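Local coordinates for protein putative polyprenyl synthetase (Streptomyces coelicolor, PDB 3NF2) that probably catalyses the magnesium-dependent, chain-lengthening condensation of isoprenyl diphosphates as a trans-prenyltransferase, at residues Gly54-Val57 with Arg58-Leu61; His105-Val109 with Trp110-Gly114; Val171-Glu174 with Glu175-Met179. One frame throughout, in Å; residues are numbered along the deposited sequence.

Contact 1 (Gly54-Val57 with Arg58-Leu61); sequences GKAV and RPAL. With SO4 (sulfate ion), chain B.
The backbone carbonyls of A56, at the N-cap, and V57, in the first turn of helix 57-67, take the amide hydrogens of A60 and L61: A60 N lies 3.2 Å from A56 O, and L61 N 2.9 Å from V57 O, the latter in the carbonyl plane. Two apolar pairs accompany these bonds, one three and one four residues apart. The proline ring rests against the N-cap alanine, P59 CG to A56 CB being 4.0 Å, while V57 and L61 lie side by side with CG1 of V57 3.9 Å from CD2 of L61. R58 leaves the helix with CG anti to its carbonyl carbon, and its chain, bent at chi3 (-55°), turns the guanidinium edge-on to a sulfate. R58 NH2 meets sulfate O1 at 2.7 Å and R58 NH1 meets O4 at 3.1 Å, a two-pronged grip with the sulfur in the guanidinium plane. K55 adds its backbone N, 3.2 Å from O2 and nearly straight (166°), and R104 supplies another donor. R58 NE is spoken for by a salt bridge to E84, which steadies the group's rotation. A leucine here would probably leave E84 without its mate and sulfate oxygens O1 and O4 without these two donors. The sequence G54-K55-A56-V57-R58 matches the GKxxR motif of trans-prenyltransferases, which in relatives binds the diphosphate of isopentenyl diphosphate; the sulfate is consistent with that site.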
loop_
_atom_site.group_PDB
_atom_site.type_symbol
_atom_site.label_atom_id
_atom_site.label_comp_id
_atom_site.label_asym_id
_atom_site.label_seq_id
_atom_site.Cartn_x
_atom_site.Cartn_y
_atom_site.Cartn_z
ATOM N N GLY A 54 18.705 6.570 -12.144
ATOM C CA GLY A 54 18.160 7.881 -12.473
ATOM C C GLY A 54 18.826 8.967 -11.654
ATOM O O GLY A 54 20.052 9.101 -11.653
ATOM N N LYS A 55 18.010 9.743 -10.948
ATOM C CA LYS A 55 18.509 10.835 -10.118
ATOM C C LYS A 55 18.601 10.404 -8.661
ATOM O O LYS A 55 17.945 9.443 -8.242
ATOM C CB LYS A 55 17.601 12.055 -10.240
ATOM C CG LYS A 55 17.458 12.624 -11.653
ATOM C CD LYS A 55 16.137 13.381 -11.843
ATOM C CE LYS A 55 15.968 14.538 -10.850
ATOM N NZ LYS A 55 15.293 14.121 -9.569
ATOM N N ALA A 56 19.406 11.129 -7.891
ATOM C CA ALA A 56 19.682 10.749 -6.515
ATOM C C ALA A 56 19.492 11.892 -5.523
ATOM O O ALA A 56 20.176 11.945 -4.496
ATOM C CB ALA A 56 21.084 10.178 -6.407
ATOM N N VAL A 57 18.546 12.784 -5.816
ATOM C CA VAL A 57 18.298 13.956 -4.977
ATOM C C VAL A 57 17.825 13.562 -3.575
ATOM O O VAL A 57 18.426 13.983 -2.577
ATOM C CB VAL A 57 17.295 14.943 -5.633
ATOM C CG1 VAL A 57 17.071 16.155 -4.736
ATOM C CG2 VAL A 57 17.791 15.385 -6.996
ATOM N N ARG A 58 16.771 12.745 -3.510
ATOM C CA ARG A 58 16.208 12.294 -2.226
ATOM C C ARG A 58 17.197 11.545 -1.290
ATOM O O ARG A 58 17.276 11.881 -0.091
ATOM C CB ARG A 58 14.902 11.495 -2.417
ATOM C CG ARG A 58 13.780 12.221 -3.153
ATOM C CD ARG A 58 12.656 11.251 -3.569
ATOM N NE ARG A 58 13.179 10.143 -4.362
ATOM C CZ ARG A 58 13.133 10.065 -5.689
ATOM N NH1 ARG A 58 12.543 11.012 -6.405
ATOM N NH2 ARG A 58 13.668 9.020 -6.303
ATOM N N PRO A 59 17.937 10.533 -1.815
ATOM C CA PRO A 59 18.919 9.895 -0.929
ATOM C C PRO A 59 20.006 10.852 -0.417
ATOM O O PRO A 59 20.301 10.855 0.790
ATOM C CB PRO A 59 19.538 8.790 -1.800
ATOM C CG PRO A 59 19.002 8.978 -3.173
ATOM C CD PRO A 59 17.757 9.769 -3.067
ATOM N N ALA A 60 20.564 11.664 -1.317
ATOM C CA ALA A 60 21.549 12.687 -0.940
ATOM C C ALA A 60 21.010 13.591 0.162
ATOM O O ALA A 60 21.718 13.925 1.093
ATOM C CB ALA A 60 21.964 13.526 -2.155
ATOM N N LEU A 61 19.738 13.951 0.049
ATOM C CA LEU A 61 19.079 14.828 0.995
ATOM C C LEU A 61 18.969 14.170 2.367
ATOM O O LEU A 61 19.269 14.795 3.381
ATOM C CB LEU A 61 17.695 15.180 0.449
ATOM C CG LEU A 61 17.117 16.595 0.414
ATOM C CD1 LEU A 61 18.149 17.682 0.612
ATOM C CD2 LEU A 61 16.403 16.790 -0.913
HETATM S S SO4 B . 13.726 9.384 -9.989
HETATM O O1 SO4 B . 14.280 8.543 -8.926
HETATM O O2 SO4 B . 14.801 9.712 -10.924
HETATM O O3 SO4 B . 12.658 8.640 -10.665
HETATM O O4 SO4 B . 13.175 10.633 -9.447
#

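Contact 2 (His105-Val109 with Trp110-Gly114); sequences HRDTV and WKVHG. With SO4 (sulfate ion), chain E.
T108 and W110 each set the outer group between the backbone N and the carbonyl carbon, OG1 of T108 at chi1 53° and CG of W110 at 72°, and the two side chains lie side by side. The hydroxyl sits over one face of the indole, with T108 OG1 3.0 Å from W110 NE1. The angle at that nitrogen is too poor for a hydrogen bond between the two; each instead bonds to the backbone O of D100, which receives both. The first turn of helix 109-113 is made by its backbone: V112 N reaches T108 O at 3.2 Å, and H113 N reaches V109 O at 2.7 Å with an N-H...O angle of 168°. Beside this turn, V112 CG2 packs on D107 CB at 3.6 Å, while V112 CG1 stands 3.7 Å above the centre of the H113 ring. The imidazole meets a sulfate edge-on. H113 ND1 donates to sulfate O4 at 2.9 Å and, more weakly, to O2 at 3.1 Å, with the sulfur in the ring plane. V109 faces inward, onto V34, Y37 and H38 of helix 31-38 and L92 of helix 77-98. G114 ends the turn with a positive phi that suits glycine, ahead of helix 115-134. Chemically, one carbonyl oxygen, D100 O, takes bonds from both T108 OG1 and W110 NE1, which likely holds the indole with the hydroxyl over its face, whereas at the other end of the turn H113 ND1 donates to an anion.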
loop_
_atom_site.group_PDB
_atom_site.type_symbol
_atom_site.label_atom_id
_atom_site.label_comp_id
_atom_site.label_asym_id
_atom_site.label_seq_id
_atom_site.Cartn_x
_atom_site.Cartn_y
_atom_site.Cartn_z
ATOM N N HIS A 105 11.637 4.938 -21.179
ATOM C CA HIS A 105 11.704 4.182 -22.448
ATOM C C HIS A 105 11.655 2.648 -22.324
ATOM O O HIS A 105 11.881 1.931 -23.298
ATOM C CB HIS A 105 12.878 4.662 -23.317
ATOM C CG HIS A 105 12.901 6.147 -23.508
ATOM N ND1 HIS A 105 12.074 6.794 -24.399
ATOM C CD2 HIS A 105 13.626 7.114 -22.895
ATOM C CE1 HIS A 105 12.299 8.095 -24.340
ATOM N NE2 HIS A 105 13.235 8.315 -23.434
ATOM N N ARG A 106 11.341 2.173 -21.120
ATOM C CA ARG A 106 11.223 0.753 -20.803
ATOM C C ARG A 106 9.789 0.461 -20.428
ATOM O O ARG A 106 9.146 1.278 -19.764
ATOM C CB ARG A 106 12.112 0.400 -19.605
ATOM C CG ARG A 106 13.498 -0.153 -19.934
ATOM C CD ARG A 106 14.347 -0.311 -18.664
ATOM N NE ARG A 106 13.503 -0.543 -17.492
ATOM C CZ ARG A 106 13.341 -1.711 -16.876
ATOM N NH1 ARG A 106 13.987 -2.801 -17.281
ATOM N NH2 ARG A 106 12.531 -1.778 -15.831
ATOM N N ASP A 107 9.291 -0.704 -20.834
ATOM C CA ASP A 107 7.959 -1.163 -20.430
ATOM C C ASP A 107 7.771 -1.151 -18.909
ATOM O O ASP A 107 8.678 -1.498 -18.152
ATOM C CB ASP A 107 7.686 -2.566 -20.969
ATOM C CG ASP A 107 7.293 -2.567 -22.432
ATOM O OD1 ASP A 107 7.014 -1.480 -22.988
ATOM O OD2 ASP A 107 7.260 -3.668 -23.025
ATOM N N THR A 108 6.600 -0.714 -18.471
ATOM C CA THR A 108 6.273 -0.719 -17.056
ATOM C C THR A 108 5.977 -2.140 -16.572
ATOM O O THR A 108 5.648 -3.036 -17.372
ATOM C CB THR A 108 5.074 0.179 -16.759
ATOM O OG1 THR A 108 3.984 -0.194 -17.609
ATOM C CG2 THR A 108 5.439 1.648 -16.989
ATOM N N VAL A 109 6.106 -2.338 -15.259
ATOM C CA VAL A 109 5.863 -3.642 -14.643
ATOM C C VAL A 109 4.520 -4.234 -15.029
ATOM O O VAL A 109 4.451 -5.410 -15.367
ATOM C CB VAL A 109 6.032 -3.598 -13.109
ATOM C CG1 VAL A 109 5.307 -4.745 -12.445
ATOM C CG2 VAL A 109 7.505 -3.650 -12.759
ATOM N N TRP A 110 3.470 -3.419 -15.036
ATOM C CA TRP A 110 2.139 -3.954 -15.330
ATOM C C TRP A 110 2.032 -4.516 -16.758
ATOM O O TRP A 110 1.385 -5.533 -16.968
ATOM C CB TRP A 110 1.018 -2.956 -14.987
ATOM C CG TRP A 110 0.906 -1.783 -15.911
ATOM C CD1 TRP A 110 1.434 -0.537 -15.718
ATOM C CD2 TRP A 110 0.201 -1.731 -17.165
ATOM N NE1 TRP A 110 1.112 0.282 -16.772
ATOM C CE2 TRP A 110 0.360 -0.424 -17.677
ATOM C CE3 TRP A 110 -0.541 -2.667 -17.908
ATOM C CZ2 TRP A 110 -0.190 -0.026 -18.905
ATOM C CZ3 TRP A 110 -1.090 -2.272 -19.130
ATOM C CH2 TRP A 110 -0.908 -0.961 -19.616
ATOM N N LYS A 111 2.685 -3.858 -17.717
ATOM C CA LYS A 111 2.772 -4.339 -19.099
ATOM C C LYS A 111 3.518 -5.671 -19.243
ATOM O O LYS A 111 3.111 -6.546 -20.012
ATOM C CB LYS A 111 3.423 -3.281 -19.995
ATOM C CG LYS A 111 2.488 -2.687 -21.035
ATOM C CD LYS A 111 2.658 -3.374 -22.390
ATOM C CE LYS A 111 1.528 -3.008 -23.343
ATOM N NZ LYS A 111 1.895 -3.246 -24.769
ATOM N N VAL A 112 4.604 -5.823 -18.499
ATOM C CA VAL A 112 5.438 -7.010 -18.601
ATOM C C VAL A 112 4.882 -8.152 -17.761
ATOM O O VAL A 112 4.705 -9.267 -18.253
ATOM C CB VAL A 112 6.902 -6.689 -18.204
ATOM C CG1 VAL A 112 7.809 -7.888 -18.396
ATOM C CG2 VAL A 112 7.401 -5.560 -19.034
ATOM N N HIS A 113 4.586 -7.866 -16.498
ATOM C CA HIS A 113 4.257 -8.918 -15.546
ATOM C C HIS A 113 2.782 -8.989 -15.120
ATOM O O HIS A 113 2.395 -9.861 -14.326
ATOM C CB HIS A 113 5.205 -8.839 -14.354
ATOM C CG HIS A 113 6.632 -9.150 -14.701
ATOM N ND1 HIS A 113 7.022 -10.368 -15.221
ATOM C CD2 HIS A 113 7.762 -8.406 -14.601
ATOM C CE1 HIS A 113 8.329 -10.361 -15.426
ATOM N NE2 HIS A 113 8.803 -9.184 -15.053
ATOM N N GLY A 114 1.961 -8.100 -15.676
ATOM C CA GLY A 114 0.530 -8.061 -15.362
ATOM C C GLY A 114 0.213 -7.019 -14.303
ATOM O O GLY A 114 1.089 -6.660 -13.505
HETATM S S SO4 E . 5.441 -13.465 -15.599
HETATM O O1 SO4 E . 4.949 -14.738 -15.072
HETATM O O2 SO4 E . 6.902 -13.478 -15.626
HETATM O O3 SO4 E . 4.934 -13.271 -16.956
HETATM O O4 SO4 E . 4.977 -12.379 -14.739
#

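Contact 3 (Val171-Glu174 with Glu175-Met179); sequences VSVE and ECLEM
A capping box opens helix 173-198, with S172 as N-cap and E175 three residues on, each side chain bonding to the other's backbone N. S172 OG accepts from E175 N at 3.1 Å, and E175 OE1 accepts from S172 N at 2.9 Å with an N-H...O angle of 168°. The second bond comes in from above the carboxylate, 36° out of its plane. E175 can return to the N-cap because CG lies anti to its carbonyl carbon (chi1 -78°) and the chain beyond is extended, running back past the serine with CG 3.3 Å from S172 OG. Its other oxygen, OE2, forms a salt bridge with R168, so both ends of the carboxylate are held. V171, just before the cap, lays CG1 3.7 Å from E175 CB, crossing the glutamate at a slant, and reaches Y165 of helix 139-165. In this all-helical prenyl synthase fold, the box thus marks where the chain re-enters a long helix after the link from helix 139-165. Regular helical bonding begins at once: C176 N bonds to S172 O at 3.1 Å, and L177 N to V173 O at 2.9 Å. On the flank turned from the glutamate, V173 CG1 and L177 CD1 approach to 4.1 Å as the two side chains run alongside each other, and both pack against neighbouring helices, V173 on V254, A258 and W303, L177 on L251.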
loop_
_atom_site.group_PDB
_atom_site.type_symbol
_atom_site.label_atom_id
_atom_site.label_comp_id
_atom_site.label_asym_id
_atom_site.label_seq_id
_atom_site.Cartn_x
_atom_site.Cartn_y
_atom_site.Cartn_z
ATOM N N VAL A 171 -8.156 23.313 -14.911
ATOM C CA VAL A 171 -7.795 23.094 -13.521
ATOM C C VAL A 171 -7.249 24.442 -13.064
ATOM O O VAL A 171 -6.578 25.129 -13.842
ATOM C CB VAL A 171 -6.699 21.997 -13.427
ATOM C CG1 VAL A 171 -6.103 21.911 -12.043
ATOM C CG2 VAL A 171 -7.269 20.642 -13.830
ATOM N N SER A 172 -7.558 24.857 -11.839
ATOM C CA SER A 172 -7.069 26.150 -11.378
ATOM C C SER A 172 -5.589 26.072 -11.004
ATOM O O SER A 172 -5.037 24.979 -10.840
ATOM C CB SER A 172 -7.901 26.662 -10.212
ATOM O OG SER A 172 -7.491 26.052 -9.013
ATOM N N VAL A 173 -4.953 27.236 -10.890
ATOM C CA VAL A 173 -3.559 27.345 -10.455
ATOM C C VAL A 173 -3.403 26.778 -9.052
ATOM O O VAL A 173 -2.512 25.965 -8.803
ATOM C CB VAL A 173 -3.056 28.812 -10.522
ATOM C CG1 VAL A 173 -1.734 28.980 -9.770
ATOM C CG2 VAL A 173 -2.901 29.257 -11.973
ATOM N N GLU A 174 -4.306 27.174 -8.159
ATOM C CA GLU A 174 -4.314 26.697 -6.776
ATOM C C GLU A 174 -4.414 25.170 -6.680
ATOM O O GLU A 174 -3.697 24.544 -5.897
ATOM C CB GLU A 174 -5.455 27.353 -6.002
ATOM C CG GLU A 174 -5.098 27.754 -4.574
ATOM C CD GLU A 174 -4.374 29.100 -4.497
ATOM O OE1 GLU A 174 -3.152 29.152 -4.776
ATOM O OE2 GLU A 174 -5.033 30.107 -4.142
ATOM N N GLU A 175 -5.275 24.582 -7.509
ATOM C CA GLU A 175 -5.466 23.134 -7.547
ATOM C C GLU A 175 -4.209 22.414 -8.018
ATOM O O GLU A 175 -3.879 21.328 -7.526
ATOM C CB GLU A 175 -6.631 22.777 -8.468
ATOM C CG GLU A 175 -8.008 23.003 -7.861
ATOM C CD GLU A 175 -9.135 22.914 -8.883
ATOM O OE1 GLU A 175 -8.872 22.974 -10.103
ATOM O OE2 GLU A 175 -10.299 22.788 -8.461
ATOM N N CYS A 176 -3.518 23.023 -8.977
ATOM C CA CYS A 176 -2.290 22.461 -9.510
ATOM C C CYS A 176 -1.178 22.512 -8.461
ATOM O O CYS A 176 -0.417 21.556 -8.319
ATOM C CB CYS A 176 -1.872 23.216 -10.764
ATOM S SG CYS A 176 -0.574 22.429 -11.705
ATOM N N LEU A 177 -1.121 23.618 -7.719
ATOM C CA LEU A 177 -0.101 23.836 -6.705
ATOM C C LEU A 177 -0.218 22.838 -5.581
ATOM O O LEU A 177 0.781 22.223 -5.202
ATOM C CB LEU A 177 -0.164 25.263 -6.142
ATOM C CG LEU A 177 0.412 26.391 -7.006
ATOM C CD1 LEU A 177 0.222 27.755 -6.333
ATOM C CD2 LEU A 177 1.881 26.153 -7.344
ATOM N N GLU A 178 -1.429 22.658 -5.052
ATOM C CA GLU A 178 -1.596 21.697 -3.967
ATOM C C GLU A 178 -1.390 20.251 -4.428
ATOM O O GLU A 178 -0.877 19.437 -3.666
ATOM C CB GLU A 178 -2.905 21.901 -3.183
ATOM C CG GLU A 178 -4.160 21.416 -3.863
ATOM C CD GLU A 178 -5.265 21.031 -2.880
ATOM O OE1 GLU A 178 -6.438 21.373 -3.147
ATOM O OE2 GLU A 178 -4.966 20.391 -1.845
ATOM N N MET A 179 -1.746 19.951 -5.679
ATOM C CA MET A 179 -1.461 18.642 -6.270
ATOM C C MET A 179 0.044 18.403 -6.394
ATOM O O MET A 179 0.552 17.337 -6.034
ATOM C CB MET A 179 -2.138 18.487 -7.640
ATOM C CG MET A 179 -1.843 17.162 -8.337
ATOM S SD MET A 179 -2.978 16.797 -9.711
ATOM C CE MET A 179 -2.072 17.514 -11.082
#

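Overall arrangement
Contacts 1, 2 and 3 follow in series along the chain, each at the amino-terminal start of a helix: 57-67, 109-113 and 173-198. Their centres lie about 24 Å (1 to 2), 26 Å (1 to 3) and 30 Å (2 to 3) apart, and no two touch. Helix 77-98 connects the first two, receiving R58 and P59 from contact 1 and T108, V109 and W110 from contact 2; helix 173-198, begun by contact 3, runs on to pack L187 and L188 against R58. Contacts 1 and 3 lie on opposite sides of the chain's centre. Contact 1 carries the probable diphosphate site, contact 2 packs, through T108 on D95, beside the probable aspartate-rich motif, and contact 3 is a structural helix start.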